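Local coordinates for protein ferredoxin, 2Fe-2S (Aquifex aeolicus, PDB 1M2D) that carries a [2Fe-2S] cluster in a thioredoxin-like fold and transfers electrons in metabolic reactions, forming a homodimer in solution, at residues G54-N57 with P63-V66; V65-D70 with K88-G93. The protein carries 1 engineered substitution. One frame throughout, in Å; residues are numbered along the deposited sequence.

Contact 1: residues G54-N57 with P63-V66; sequences GCMN and PVVV. With FES (Fe2/s2 (inorganic) cluster), chain C.
V64 touches both M56 and the cluster, one with each methyl. Its chi1 of 179° splits the two branches: CG1 meets the M56 methyl, CE, at 4.2 Å, and CG2 reaches the bridging sulfide S2 of the cluster at 3.8 Å. The residue before it, P63, follows a cis peptide bond just ahead of the strand, as in the thioredoxin fold. V65 turns away, onto helix 27-40. V66 faces M56 again. Its CG2 packs against both M56 CE, at 3.8 Å, and M56 SD, at 3.9 Å, and the two side chains cross obliquely. M56 runs out extended and then bends at its last torsion (chi3 -77°), which brings CE over between V64 and V66. W73 touches all three side chains. T51 of the second subunit also packs on M56. Segment 54-57 also holds the cluster. The C55 side chain binds the iron FE2 through SG at 2.3 Å, and this sulfur also accepts a hydrogen bond from N57 N at 3.3 Å (155° at the hydrogen). M56 N lies 3.3 Å from S2. S59 OG, an engineered replacement for a cysteine, is also an iron ligand. The contact lines one side of the [2Fe-2S] site of a thioredoxin-like ferredoxin.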
loop_
_atom_site.group_PDB
_atom_site.type_symbol
_atom_site.label_atom_id
_atom_site.label_comp_id
_atom_site.label_asym_id
_atom_site.label_seq_id
_atom_site.Cartn_x
_atom_site.Cartn_y
_atom_site.Cartn_z
ATOM N N GLY A 54 -1.938 1.482 6.686
ATOM C CA GLY A 54 -2.266 2.632 7.530
ATOM C C GLY A 54 -2.799 3.777 6.690
ATOM O O GLY A 54 -2.934 3.706 5.460
ATOM N N CYS A 55 -3.066 4.893 7.354
ATOM C CA CYS A 55 -3.752 6.054 6.767
ATOM C C CYS A 55 -3.045 6.490 5.522
ATOM O O CYS A 55 -1.816 6.664 5.484
ATOM C CB CYS A 55 -3.757 7.163 7.777
ATOM S SG CYS A 55 -4.625 8.685 7.261
ATOM N N MET A 56 -3.833 6.741 4.465
ATOM C CA MET A 56 -3.379 7.279 3.188
ATOM C C MET A 56 -3.824 8.718 2.967
ATOM O O MET A 56 -3.845 9.231 1.869
ATOM C CB MET A 56 -3.807 6.364 2.020
ATOM C CG MET A 56 -2.987 5.076 2.071
ATOM S SD MET A 56 -3.256 3.972 0.645
ATOM C CE MET A 56 -4.827 3.251 1.064
ATOM N N ASN A 57 -4.158 9.412 4.074
ATOM C CA ASN A 57 -4.293 10.833 4.081
ATOM C C ASN A 57 -5.507 11.347 3.302
ATOM O O ASN A 57 -5.513 12.458 2.760
ATOM C CB ASN A 57 -3.025 11.568 3.596
ATOM C CG ASN A 57 -1.800 11.044 4.312
ATOM O OD1 ASN A 57 -0.792 10.625 3.705
ATOM N ND2 ASN A 57 -1.871 11.041 5.636
ATOM N N PRO A 63 -14.164 4.738 3.657
ATOM C CA PRO A 63 -12.957 3.913 3.428
ATOM C C PRO A 63 -12.266 4.166 2.101
ATOM O O PRO A 63 -12.902 4.238 1.059
ATOM C CB PRO A 63 -13.463 2.511 3.478
ATOM C CG PRO A 63 -14.612 2.595 4.431
ATOM C CD PRO A 63 -15.323 3.866 4.007
ATOM N N VAL A 64 -10.961 4.353 2.190
ATOM C CA VAL A 64 -10.061 4.618 1.058
ATOM C C VAL A 64 -9.473 3.305 0.549
ATOM O O VAL A 64 -8.888 2.528 1.329
ATOM C CB VAL A 64 -8.961 5.606 1.456
ATOM C CG1 VAL A 64 -8.033 5.845 0.282
ATOM C CG2 VAL A 64 -9.569 6.932 1.927
ATOM N N VAL A 65 -9.606 3.076 -0.756
ATOM C CA VAL A 65 -9.070 1.912 -1.440
ATOM C C VAL A 65 -8.326 2.414 -2.667
ATOM O O VAL A 65 -8.913 3.177 -3.431
ATOM C CB VAL A 65 -10.192 0.922 -1.831
ATOM C CG1 VAL A 65 -9.597 -0.219 -2.623
ATOM C CG2 VAL A 65 -10.920 0.486 -0.582
ATOM N N VAL A 66 -7.082 1.995 -2.869
ATOM C CA VAL A 66 -6.290 2.463 -4.009
ATOM C C VAL A 66 -5.861 1.268 -4.836
ATOM O O VAL A 66 -5.391 0.272 -4.288
ATOM C CB VAL A 66 -5.078 3.278 -3.514
ATOM C CG1 VAL A 66 -4.326 3.832 -4.732
ATOM C CG2 VAL A 66 -5.541 4.350 -2.549
HETATM FE FE1 FES C . -7.827 5.676 6.119
HETATM FE FE2 FES C . -6.822 8.074 6.838
HETATM S S1 FES C . -7.617 6.475 8.176
HETATM S S2 FES C . -7.118 7.270 4.755
#

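Contact 2: residues V65-D70 with K88-G93; sequences VVVYPD and KHLKGG
H89 and D70 make the polar part of this contact. H89 NE2 donates to D70 OD2 at 2.8 Å, and the bond is nearly straight (173° at the hydrogen). The carboxylate oxygen lies at the ring edge, in the plane of the imidazole. The donor, in contrast, meets OD2 from above the carboxylate plane, and the two planes are 50° apart. H89 CG is anti to the backbone N (chi1 -173°), which sends the ring out from the helix toward the strand and the turn after it. At the other ring nitrogen, ND1 is hydrogen-bonded to Y74 OH, so both nitrogens are held and the rotation of the ring is fixed.

The apolar part centres on V67. Its CB sits 3.8 Å from H89 CE1, obliquely to the ring. Its CG1 reaches L90 CD2 at 4.1 Å, and L90 goes on to touch V6 and L44. A leucine in place of H89 would probably leave D70 OD2 and Y74 OH without their hydrogen-bond mate.

One backbone bond lies within the second segment: G93 N donates to H89 O at 2.9 Å. G93 is the first residue to leave helical backbone angles, and its phi is positive.

The contact lies away from the cluster. It lays the C-terminal part of helix 82-91, through H89 and L90, against strand 65-68 and the turn after it. This is the helix-on-sheet layering of the thioredoxin-like fold.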
loop_
_atom_site.group_PDB
_atom_site.type_symbol
_atom_site.label_atom_id
_atom_site.label_comp_id
_atom_site.label_asym_id
_atom_site.label_seq_id
_atom_site.Cartn_x
_atom_site.Cartn_y
_atom_site.Cartn_z
ATOM N N VAL A 65 -9.606 3.076 -0.756
ATOM C CA VAL A 65 -9.070 1.912 -1.440
ATOM C C VAL A 65 -8.326 2.414 -2.667
ATOM O O VAL A 65 -8.913 3.177 -3.431
ATOM C CB VAL A 65 -10.192 0.922 -1.831
ATOM C CG1 VAL A 65 -9.597 -0.219 -2.623
ATOM C CG2 VAL A 65 -10.920 0.486 -0.582
ATOM N N VAL A 66 -7.082 1.995 -2.869
ATOM C CA VAL A 66 -6.290 2.463 -4.009
ATOM C C VAL A 66 -5.861 1.268 -4.836
ATOM O O VAL A 66 -5.391 0.272 -4.288
ATOM C CB VAL A 66 -5.078 3.278 -3.514
ATOM C CG1 VAL A 66 -4.326 3.832 -4.732
ATOM C CG2 VAL A 66 -5.541 4.350 -2.549
ATOM N N VAL A 67 -6.002 1.374 -6.141
ATOM C CA VAL A 67 -5.644 0.328 -7.060
ATOM C C VAL A 67 -4.472 0.777 -7.922
ATOM O O VAL A 67 -4.595 1.780 -8.653
ATOM C CB VAL A 67 -6.822 -0.122 -7.960
ATOM C CG1 VAL A 67 -6.426 -1.268 -8.851
ATOM C CG2 VAL A 67 -8.021 -0.475 -7.082
ATOM N N TYR A 68 -3.376 0.042 -7.829
ATOM C CA TYR A 68 -2.189 0.256 -8.643
ATOM C C TYR A 68 -1.974 -0.889 -9.583
ATOM O O TYR A 68 -2.459 -1.999 -9.320
ATOM C CB TYR A 68 -0.959 0.523 -7.735
ATOM C CG TYR A 68 -0.940 1.921 -7.144
ATOM C CD1 TYR A 68 -1.001 2.126 -5.789
ATOM C CD2 TYR A 68 -0.854 3.039 -7.956
ATOM C CE1 TYR A 68 -0.975 3.397 -5.239
ATOM C CE2 TYR A 68 -0.837 4.306 -7.429
ATOM C CZ TYR A 68 -0.901 4.469 -6.080
ATOM O OH TYR A 68 -0.916 5.732 -5.687
ATOM N N PRO A 69 -1.216 -0.699 -10.662
ATOM C CA PRO A 69 -0.588 0.543 -11.065
ATOM C C PRO A 69 -1.520 1.589 -11.680
ATOM O O PRO A 69 -1.047 2.694 -11.975
ATOM C CB PRO A 69 0.446 0.082 -12.085
ATOM C CG PRO A 69 -0.185 -1.096 -12.707
ATOM C CD PRO A 69 -0.872 -1.813 -11.575
ATOM N N ASP A 70 -2.817 1.282 -11.814
ATOM C CA ASP A 70 -3.747 2.233 -12.403
ATOM C C ASP A 70 -3.742 3.595 -11.759
ATOM O O ASP A 70 -3.950 4.628 -12.434
ATOM C CB ASP A 70 -5.211 1.679 -12.262
ATOM C CG ASP A 70 -5.417 0.276 -12.786
ATOM O OD1 ASP A 70 -4.527 -0.572 -12.868
ATOM O OD2 ASP A 70 -6.594 -0.044 -13.115
ATOM N N LYS A 88 -16.065 -5.168 -12.267
ATOM C CA LYS A 88 -15.946 -4.147 -13.293
ATOM C C LYS A 88 -14.509 -3.711 -13.490
ATOM O O LYS A 88 -14.042 -3.505 -14.617
ATOM C CB LYS A 88 -16.840 -2.942 -12.984
ATOM C CG LYS A 88 -18.348 -3.211 -12.984
ATOM C CD LYS A 88 -18.823 -3.705 -14.371
ATOM C CE LYS A 88 -20.331 -3.732 -14.448
ATOM N NZ LYS A 88 -20.790 -4.723 -15.449
ATOM N N HIS A 89 -13.770 -3.515 -12.389
ATOM C CA HIS A 89 -12.417 -2.975 -12.429
ATOM C C HIS A 89 -11.368 -4.082 -12.379
ATOM O O HIS A 89 -10.545 -4.169 -13.329
ATOM C CB HIS A 89 -12.267 -1.929 -11.305
ATOM C CG HIS A 89 -10.967 -1.201 -11.370
ATOM N ND1 HIS A 89 -10.665 -0.268 -10.396
ATOM C CD2 HIS A 89 -9.946 -1.204 -12.232
ATOM C CE1 HIS A 89 -9.480 0.235 -10.713
ATOM N NE2 HIS A 89 -9.013 -0.345 -11.816
ATOM N N LEU A 90 -11.339 -4.882 -11.339
ATOM C CA LEU A 90 -10.182 -5.802 -11.215
ATOM C C LEU A 90 -10.229 -6.841 -12.310
ATOM O O LEU A 90 -9.153 -7.209 -12.786
ATOM C CB LEU A 90 -10.147 -6.430 -9.821
ATOM C CG LEU A 90 -10.109 -5.420 -8.694
ATOM C CD1 LEU A 90 -9.962 -6.169 -7.365
ATOM C CD2 LEU A 90 -9.029 -4.395 -8.836
ATOM N N LYS A 91 -11.420 -7.296 -12.718
ATOM C CA LYS A 91 -11.504 -8.258 -13.801
ATOM C C LYS A 91 -11.756 -7.539 -15.134
ATOM O O LYS A 91 -11.129 -7.892 -16.098
ATOM C CB LYS A 91 -12.639 -9.242 -13.566
ATOM C CG LYS A 91 -12.300 -10.202 -12.431
ATOM C CD LYS A 91 -13.535 -11.032 -12.240
ATOM C CE LYS A 91 -13.144 -12.215 -11.404
ATOM N NZ LYS A 91 -14.339 -13.131 -11.490
ATOM N N GLY A 92 -12.663 -6.570 -15.181
ATOM C CA GLY A 92 -13.105 -5.921 -16.400
ATOM C C GLY A 92 -12.244 -4.781 -16.891
ATOM O O GLY A 92 -12.422 -4.344 -18.035
ATOM N N GLY A 93 -11.357 -4.238 -16.072
ATOM C CA GLY A 93 -10.598 -3.100 -16.520
ATOM C C GLY A 93 -11.272 -1.754 -16.472
ATOM O O GLY A 93 -10.715 -0.753 -16.952
#

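How the contacts relate
From the N terminus, strand 4-9 comes first and later pairs with both 48-53 and 65-68. Contact 1 closes the short loop after strand 48-53, bringing its cluster-binding end back to the start of strand 65-68. Contact 2 begins on V65 and V66, where contact 1 ends. It closes a longer excursion through strand 72-74 and into helix 82-91. The two follow one another along the chain, sharing these two valines, and neither nests inside the other. Their centres lie about 15 Å apart. Strand 65-68 thus ties the cluster loop at its start to helix 82-91, the last helix of the chain, at its end. Both contacts also touch the second subunit.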